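Local coordinates for uncharacterized protein orp (Desulfovibrio gigas, PDB 2WFB) that is uncharacterised in detail but probably binds a mixed molybdenum-copper sulphide cluster and may act in metal-cofactor biosynthesis, at residues V20-F24 with L71-V76. Residues are numbered along the deposited sequence; the frame is centred on the assembly and turned at random.
Sequences VDPRF and LLTGYV
Residues 20-24 form an irregular loop between strands 6-11 and 29-34, while 71-76 runs off strand 68-72 and turns at G74 (phi/psi -92/-74). P22 lies opposite G74 (CA-CA 4.0 Å), and the backbones diverge slightly through R23-Y75 (5.5 Å) and F24-V76 (5.8 Å). One direct hydrogen bond joins them, Y75 N to P22 O at 2.8 Å; a water then donates to Y75 O (2.7 Å) and accepts from F24 N (3.0 Å). In an Asx turn, D21 OD1 accepts from R23 N at 3.1 Å. P22 O lies 3.4 Å from G74 CA, and a CB on G74 would clash with it. F24 (chi1 t) packs CD1 3.5 Å from L71 CD2 and CD2 4.2 Å from V76 CG2, between helices 55-66 and 78-86. T73 OG1 approaches D21 O (3.7 Å), but its hydrogen bond is to T10 on strand 6-11, whose OG1 also bonds D21 O. One backbone hydrogen bond, a water bridge and F24 packing thus join loops at the C-terminal ends of parallel strands 6-11 and 68-72, where alpha/beta proteins commonly bind ligands; phosphate near F24 and acetate near R23 may mark a pocket, possibly for the cluster.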
ATOM      1  N   VAL A  20      -9.534   2.012  -3.278  1.00 13.77           N
ATOM      2  CA  VAL A  20      -8.501   1.265  -2.598  1.00 14.85           C
ATOM      3  C   VAL A  20      -9.014  -0.157  -2.279  1.00 15.30           C
ATOM      4  O   VAL A  20     -10.196  -0.360  -1.895  1.00 14.94           O
ATOM      5  CB  VAL A  20      -7.810   2.016  -1.352  1.00 15.43           C
ATOM      6  CG1 VAL A  20      -8.091   3.495  -1.296  1.00 13.02           C
ATOM      7  CG2 VAL A  20      -8.029   1.349  -0.038  1.00 15.53           C
ATOM      8  N   ASP A  21      -8.153  -1.132  -2.524  1.00 14.77           N
ATOM      9  CA  ASP A  21      -8.430  -2.523  -2.180  1.00 15.48           C
ATOM     10  C   ASP A  21      -8.334  -2.613  -0.659  1.00 15.71           C
ATOM     11  O   ASP A  21      -7.297  -2.259  -0.114  1.00 16.19           O
ATOM     12  CB  ASP A  21      -7.355  -3.409  -2.822  1.00 15.85           C
ATOM     13  CG  ASP A  21      -7.769  -4.876  -2.930  1.00 18.85           C
ATOM     14  OD1 ASP A  21      -8.324  -5.439  -1.962  1.00 17.56           O
ATOM     15  OD2 ASP A  21      -7.533  -5.461  -4.007  1.00 19.71           O
ATOM     16  N   PRO A  22      -9.391  -3.104   0.038  1.00 15.99           N
ATOM     17  CA  PRO A  22      -9.288  -3.259   1.496  1.00 16.40           C
ATOM     18  C   PRO A  22      -8.197  -4.240   1.943  1.00 16.50           C
ATOM     19  O   PRO A  22      -7.821  -4.238   3.103  1.00 16.69           O
ATOM     20  CB  PRO A  22     -10.662  -3.801   1.919  1.00 16.21           C
ATOM     21  CG  PRO A  22     -11.528  -3.656   0.760  1.00 17.32           C
ATOM     22  CD  PRO A  22     -10.685  -3.580  -0.471  1.00 16.27           C
ATOM     23  N   ARG A  23      -7.691  -5.061   1.032  1.00 15.40           N
ATOM     24  CA  ARG A  23      -6.742  -6.087   1.419  1.00 15.22           C
ATOM     25  C   ARG A  23      -5.357  -5.688   1.011  1.00 14.55           C
ATOM     26  O   ARG A  23      -5.165  -4.896   0.077  1.00 14.15           O
ATOM     27  CB  ARG A  23      -7.105  -7.412   0.770  1.00 16.28           C
ATOM     28  CG  ARG A  23      -8.365  -7.957   1.324  1.00 18.92           C
ATOM     29  CD  ARG A  23      -9.010  -8.803   0.301  1.00 25.32           C
ATOM     30  NE  ARG A  23      -8.502 -10.126   0.469  1.00 26.39           N
ATOM     31  CZ  ARG A  23      -8.429 -11.046  -0.480  1.00 26.41           C
ATOM     32  NH1 ARG A  23      -8.819 -10.800  -1.725  1.00 29.21           N
ATOM     33  NH2 ARG A  23      -7.952 -12.217  -0.160  1.00 20.62           N
ATOM     34  N   PHE A  24      -4.383  -6.218   1.728  1.00 14.40           N
ATOM     35  CA  PHE A  24      -2.996  -5.898   1.435  1.00 13.78           C
ATOM     36  C   PHE A  24      -2.251  -7.004   0.679  1.00 14.09           C
ATOM     37  O   PHE A  24      -1.927  -6.837  -0.489  1.00 14.70           O
ATOM     38  CB  PHE A  24      -2.213  -5.478   2.678  1.00 12.34           C
ATOM     39  CG  PHE A  24      -0.733  -5.390   2.422  1.00 13.70           C
ATOM     40  CD1 PHE A  24      -0.226  -4.433   1.529  1.00 11.30           C
ATOM     41  CD2 PHE A  24       0.144  -6.303   2.996  1.00 12.81           C
ATOM     42  CE1 PHE A  24       1.131  -4.371   1.260  1.00 13.09           C
ATOM     43  CE2 PHE A  24       1.498  -6.240   2.717  1.00 14.54           C
ATOM     44  CZ  PHE A  24       1.987  -5.246   1.838  1.00 13.83           C
ATOM     45  N   LEU A  71       2.591   3.014   2.698  1.00 13.01           N
ATOM     46  CA  LEU A  71       1.577   2.138   2.127  1.00 14.07           C
ATOM     47  C   LEU A  71       0.215   2.514   2.713  1.00 13.51           C
ATOM     48  O   LEU A  71       0.040   2.543   3.938  1.00 14.44           O
ATOM     49  CB  LEU A  71       1.886   0.676   2.442  1.00 14.13           C
ATOM     50  CG  LEU A  71       0.687  -0.223   2.107  1.00 16.60           C
ATOM     51  CD1 LEU A  71       0.682  -0.570   0.621  1.00 14.52           C
ATOM     52  CD2 LEU A  71       0.607  -1.411   3.012  1.00 18.66           C
ATOM     53  N   LEU A  72      -0.732   2.780   1.838  1.00 12.49           N
ATOM     54  CA  LEU A  72      -2.092   3.084   2.242  1.00 13.34           C
ATOM     55  C   LEU A  72      -3.021   1.922   1.859  1.00 13.70           C
ATOM     56  O   LEU A  72      -3.001   1.468   0.719  1.00 14.33           O
ATOM     57  CB  LEU A  72      -2.542   4.351   1.556  1.00 12.97           C
ATOM     58  CG  LEU A  72      -2.239   5.763   2.148  1.00 16.41           C
ATOM     59  CD1 LEU A  72      -1.339   5.882   3.381  1.00 14.68           C
ATOM     60  CD2 LEU A  72      -1.941   6.779   1.049  1.00 16.06           C
ATOM     61  N   THR A  73      -3.840   1.462   2.805  1.00 14.11           N
ATOM     62  CA  THR A  73      -4.639   0.247   2.626  1.00 14.81           C
ATOM     63  C   THR A  73      -5.849   0.197   3.577  1.00 15.11           C
ATOM     64  O   THR A  73      -6.143   1.177   4.285  1.00 13.24           O
ATOM     65  CB  THR A  73      -3.750  -1.076   2.762  1.00 16.01           C
ATOM     66  OG1 THR A  73      -4.530  -2.218   2.346  1.00 18.30           O
ATOM     67  CG2 THR A  73      -3.211  -1.313   4.208  1.00 15.06           C
ATOM     68  N   GLY A  74      -6.560  -0.938   3.556  1.00 15.35           N
ATOM     69  CA  GLY A  74      -7.607  -1.205   4.526  1.00 15.37           C
ATOM     70  C   GLY A  74      -7.052  -1.964   5.718  1.00 15.88           C
ATOM     71  O   GLY A  74      -6.864  -1.388   6.791  1.00 15.86           O
ATOM     72  N   TYR A  75      -6.773  -3.252   5.514  1.00 15.55           N
ATOM     73  CA  TYR A  75      -6.367  -4.173   6.582  1.00 16.42           C
ATOM     74  C   TYR A  75      -5.018  -4.801   6.262  1.00 16.27           C
ATOM     75  O   TYR A  75      -4.729  -5.125   5.098  1.00 16.40           O
ATOM     76  CB  TYR A  75      -7.417  -5.307   6.740  1.00 16.28           C
ATOM     77  CG  TYR A  75      -8.790  -4.792   7.073  1.00 18.38           C
ATOM     78  CD1 TYR A  75      -9.142  -4.534   8.397  1.00 21.82           C
ATOM     79  CD2 TYR A  75      -9.711  -4.513   6.078  1.00 21.08           C
ATOM     80  CE1 TYR A  75     -10.382  -4.037   8.729  1.00 23.88           C
ATOM     81  CE2 TYR A  75     -10.978  -4.005   6.393  1.00 23.85           C
ATOM     82  CZ  TYR A  75     -11.298  -3.779   7.730  1.00 26.41           C
ATOM     83  OH  TYR A  75     -12.535  -3.279   8.094  1.00 29.38           O
ATOM     84  N   VAL A  76      -4.227  -5.013   7.305  1.00 16.41           N
ATOM     85  CA  VAL A  76      -2.943  -5.706   7.206  1.00 17.29           C
ATOM     86  C   VAL A  76      -2.723  -6.552   8.468  1.00 17.68           C
ATOM     87  O   VAL A  76      -2.924  -6.073   9.585  1.00 18.93           O
ATOM     88  CB  VAL A  76      -1.746  -4.705   6.895  1.00 17.46           C
ATOM     89  CG1 VAL A  76      -1.815  -3.487   7.710  1.00 17.32           C
ATOM     90  CG2 VAL A  76      -0.354  -5.358   7.046  1.00 18.09           C
TER
HETATM   91  O   HOH W   1      -5.199  -7.625   4.246  1.00 14.68           O